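Side-chain contact in transcription initiation factor IIB (Methanocaldococcus vulcanius, PDB 5O9I), which probably excises itself by protein splicing, being a mini-intein with the HINT fold that interrupts an archaeal transcription factor: residues Gly87-Arg92 and Ile155-Lys160. Numbering follows the deposited sequence.
Sequences GNKKVR and IFLKIK
Lys89 and Leu157 meet through aliphatic carbon alone: CD of the lysine lies 4.1 Å from CD1 of the leucine, and the two side chains cross at about a right angle. In Lys89 the first torsion sets CG opposite the carbonyl carbon (chi1 -61°), and the nearly straight start of the chain puts CD at the leucine methyl; bends at the third and fourth torsions then carry the ammonium past it. Leu157 also packs on Val85, and with carbon against carbon and only partial exposure this is the better-covered part of a thin interface that buries 158 Å² in all. Both segments belong to one antiparallel sheet of the HINT fold, in which strand 81-85 runs between strands 89-93 and 154-162. The contact therefore bridges second neighbours at the hairpin turn joining 81-85 to 89-93, where Asn88 and Lys89 both face Val85 in a G1 beta bulge. Gly87 and Asn88 form that turn with positive phi angles, 104° at the glycine. The solvent side is looser and polar. There the Lys160 side chain sets out with CG opposite its own amide nitrogen (chi1 -166°), folds at its second and third torsions, and brings NZ up to the turn, 3.7 Å from Gly87 N and 4.1 Å from Asn88 N. The ammonium and both amides are donors, which makes this a matter of proximity and not of bonding. Asn88 itself directs its CB away from strand 154-162, and both it and Lys160 are exposed.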
loop_
_atom_site.group_PDB
_atom_site.type_symbol
_atom_site.label_atom_id
_atom_site.label_comp_id
_atom_site.label_asym_id
_atom_site.label_seq_id
_atom_site.Cartn_x
_atom_site.Cartn_y
_atom_site.Cartn_z
ATOM N N GLY A 87 -8.574 -2.051 16.899
ATOM C CA GLY A 87 -7.431 -2.976 17.106
ATOM C C GLY A 87 -6.089 -2.256 17.177
ATOM O O GLY A 87 -5.039 -2.893 17.388
ATOM N N ASN A 88 -6.122 -0.935 16.991
ATOM C CA ASN A 88 -4.937 -0.105 17.089
ATOM C C ASN A 88 -3.910 -0.478 15.999
ATOM O O ASN A 88 -2.693 -0.417 16.223
ATOM C CB ASN A 88 -4.352 -0.215 18.517
ATOM C CG ASN A 88 -3.761 1.090 19.032
ATOM O OD1 ASN A 88 -3.863 2.144 18.423
ATOM N ND2 ASN A 88 -3.127 1.007 20.171
ATOM N N LYS A 89 -4.420 -0.869 14.827
ATOM C CA LYS A 89 -3.596 -1.156 13.650
ATOM C C LYS A 89 -3.506 0.105 12.840
ATOM O O LYS A 89 -4.509 0.809 12.703
ATOM C CB LYS A 89 -4.238 -2.215 12.769
ATOM C CG LYS A 89 -4.445 -3.568 13.416
ATOM C CD LYS A 89 -5.386 -4.396 12.557
ATOM C CE LYS A 89 -5.029 -5.864 12.547
ATOM N NZ LYS A 89 -5.344 -6.546 13.821
ATOM N N LYS A 90 -2.335 0.362 12.266
ATOM C CA LYS A 90 -2.132 1.601 11.565
ATOM C C LYS A 90 -1.136 1.539 10.428
ATOM O O LYS A 90 -0.309 0.638 10.331
ATOM C CB LYS A 90 -1.726 2.680 12.554
ATOM C CG LYS A 90 -0.729 2.190 13.544
ATOM C CD LYS A 90 -0.311 3.192 14.600
ATOM C CE LYS A 90 0.545 2.473 15.636
ATOM N NZ LYS A 90 1.585 3.379 16.214
ATOM N N VAL A 91 -1.241 2.550 9.574
ATOM C CA VAL A 91 -0.356 2.729 8.445
ATOM C C VAL A 91 -0.210 4.223 8.207
ATOM O O VAL A 91 -1.146 4.986 8.492
ATOM C CB VAL A 91 -0.968 2.046 7.212
ATOM C CG1 VAL A 91 -2.264 2.714 6.758
ATOM C CG2 VAL A 91 0.020 1.968 6.057
ATOM N N ARG A 92 0.955 4.641 7.701
ATOM C CA ARG A 92 1.164 6.041 7.360
ATOM C C ARG A 92 1.193 6.211 5.845
ATOM O O ARG A 92 2.007 5.585 5.168
ATOM C CB ARG A 92 2.467 6.566 7.944
ATOM C CG ARG A 92 2.674 6.288 9.438
ATOM C CD ARG A 92 3.211 7.483 10.195
ATOM N NE ARG A 92 4.405 7.122 10.988
ATOM C CZ ARG A 92 5.522 7.861 11.116
ATOM N NH1 ARG A 92 5.668 9.050 10.505
ATOM N NH2 ARG A 92 6.525 7.386 11.854
ATOM N N ILE A 155 -10.950 -8.106 6.078
ATOM C CA ILE A 155 -11.704 -7.697 7.190
ATOM C C ILE A 155 -12.009 -6.198 7.001
ATOM O O ILE A 155 -11.241 -5.482 6.306
ATOM C CB ILE A 155 -10.980 -7.931 8.517
ATOM C CG1 ILE A 155 -9.619 -7.262 8.527
ATOM C CG2 ILE A 155 -10.855 -9.429 8.742
ATOM C CD1 ILE A 155 -8.988 -7.331 9.891
ATOM N N PHE A 156 -13.103 -5.733 7.653
ATOM C CA PHE A 156 -13.587 -4.399 7.538
ATOM C C PHE A 156 -13.580 -3.793 8.937
ATOM O O PHE A 156 -14.241 -4.296 9.821
ATOM C CB PHE A 156 -14.990 -4.452 6.931
ATOM C CG PHE A 156 -15.058 -5.299 5.710
ATOM C CD1 PHE A 156 -14.555 -4.832 4.514
ATOM C CD2 PHE A 156 -15.502 -6.590 5.792
ATOM C CE1 PHE A 156 -14.502 -5.633 3.388
ATOM C CE2 PHE A 156 -15.457 -7.431 4.684
ATOM C CZ PHE A 156 -14.941 -6.944 3.451
ATOM N N LEU A 157 -12.805 -2.726 9.146
ATOM C CA LEU A 157 -12.594 -2.162 10.452
ATOM C C LEU A 157 -12.844 -0.680 10.387
ATOM O O LEU A 157 -12.677 -0.074 9.306
ATOM C CB LEU A 157 -11.157 -2.441 10.918
ATOM C CG LEU A 157 -10.819 -3.906 11.278
ATOM C CD1 LEU A 157 -9.418 -4.017 11.837
ATOM C CD2 LEU A 157 -11.813 -4.564 12.253
ATOM N N LYS A 158 -13.195 -0.085 11.531
ATOM C CA LYS A 158 -13.616 1.326 11.532
ATOM C C LYS A 158 -12.420 2.144 11.950
ATOM O O LYS A 158 -11.594 1.666 12.739
ATOM C CB LYS A 158 -14.798 1.622 12.467
ATOM C CG LYS A 158 -15.667 0.443 12.931
ATOM C CD LYS A 158 -16.543 0.821 14.154
ATOM C CE LYS A 158 -18.044 0.994 13.815
ATOM N NZ LYS A 158 -18.289 1.792 12.566
ATOM N N ILE A 159 -12.392 3.383 11.503
ATOM C CA ILE A 159 -11.268 4.251 11.776
ATOM C C ILE A 159 -11.399 4.852 13.175
ATOM O O ILE A 159 -12.418 5.449 13.495
ATOM C CB ILE A 159 -11.199 5.383 10.735
ATOM C CG1 ILE A 159 -11.081 4.809 9.336
ATOM C CG2 ILE A 159 -10.042 6.335 11.066
ATOM C CD1 ILE A 159 -11.771 5.587 8.255
ATOM N N LYS A 160 -10.347 4.702 13.981
ATOM C CA LYS A 160 -10.335 5.142 15.368
ATOM C C LYS A 160 -9.985 6.624 15.361
ATOM O O LYS A 160 -10.783 7.458 15.791
ATOM C CB LYS A 160 -9.318 4.318 16.164
ATOM C CG LYS A 160 -9.452 4.453 17.675
ATOM C CD LYS A 160 -9.887 3.169 18.372
ATOM C CE LYS A 160 -8.708 2.202 18.534
ATOM N NZ LYS A 160 -9.073 0.870 19.113
#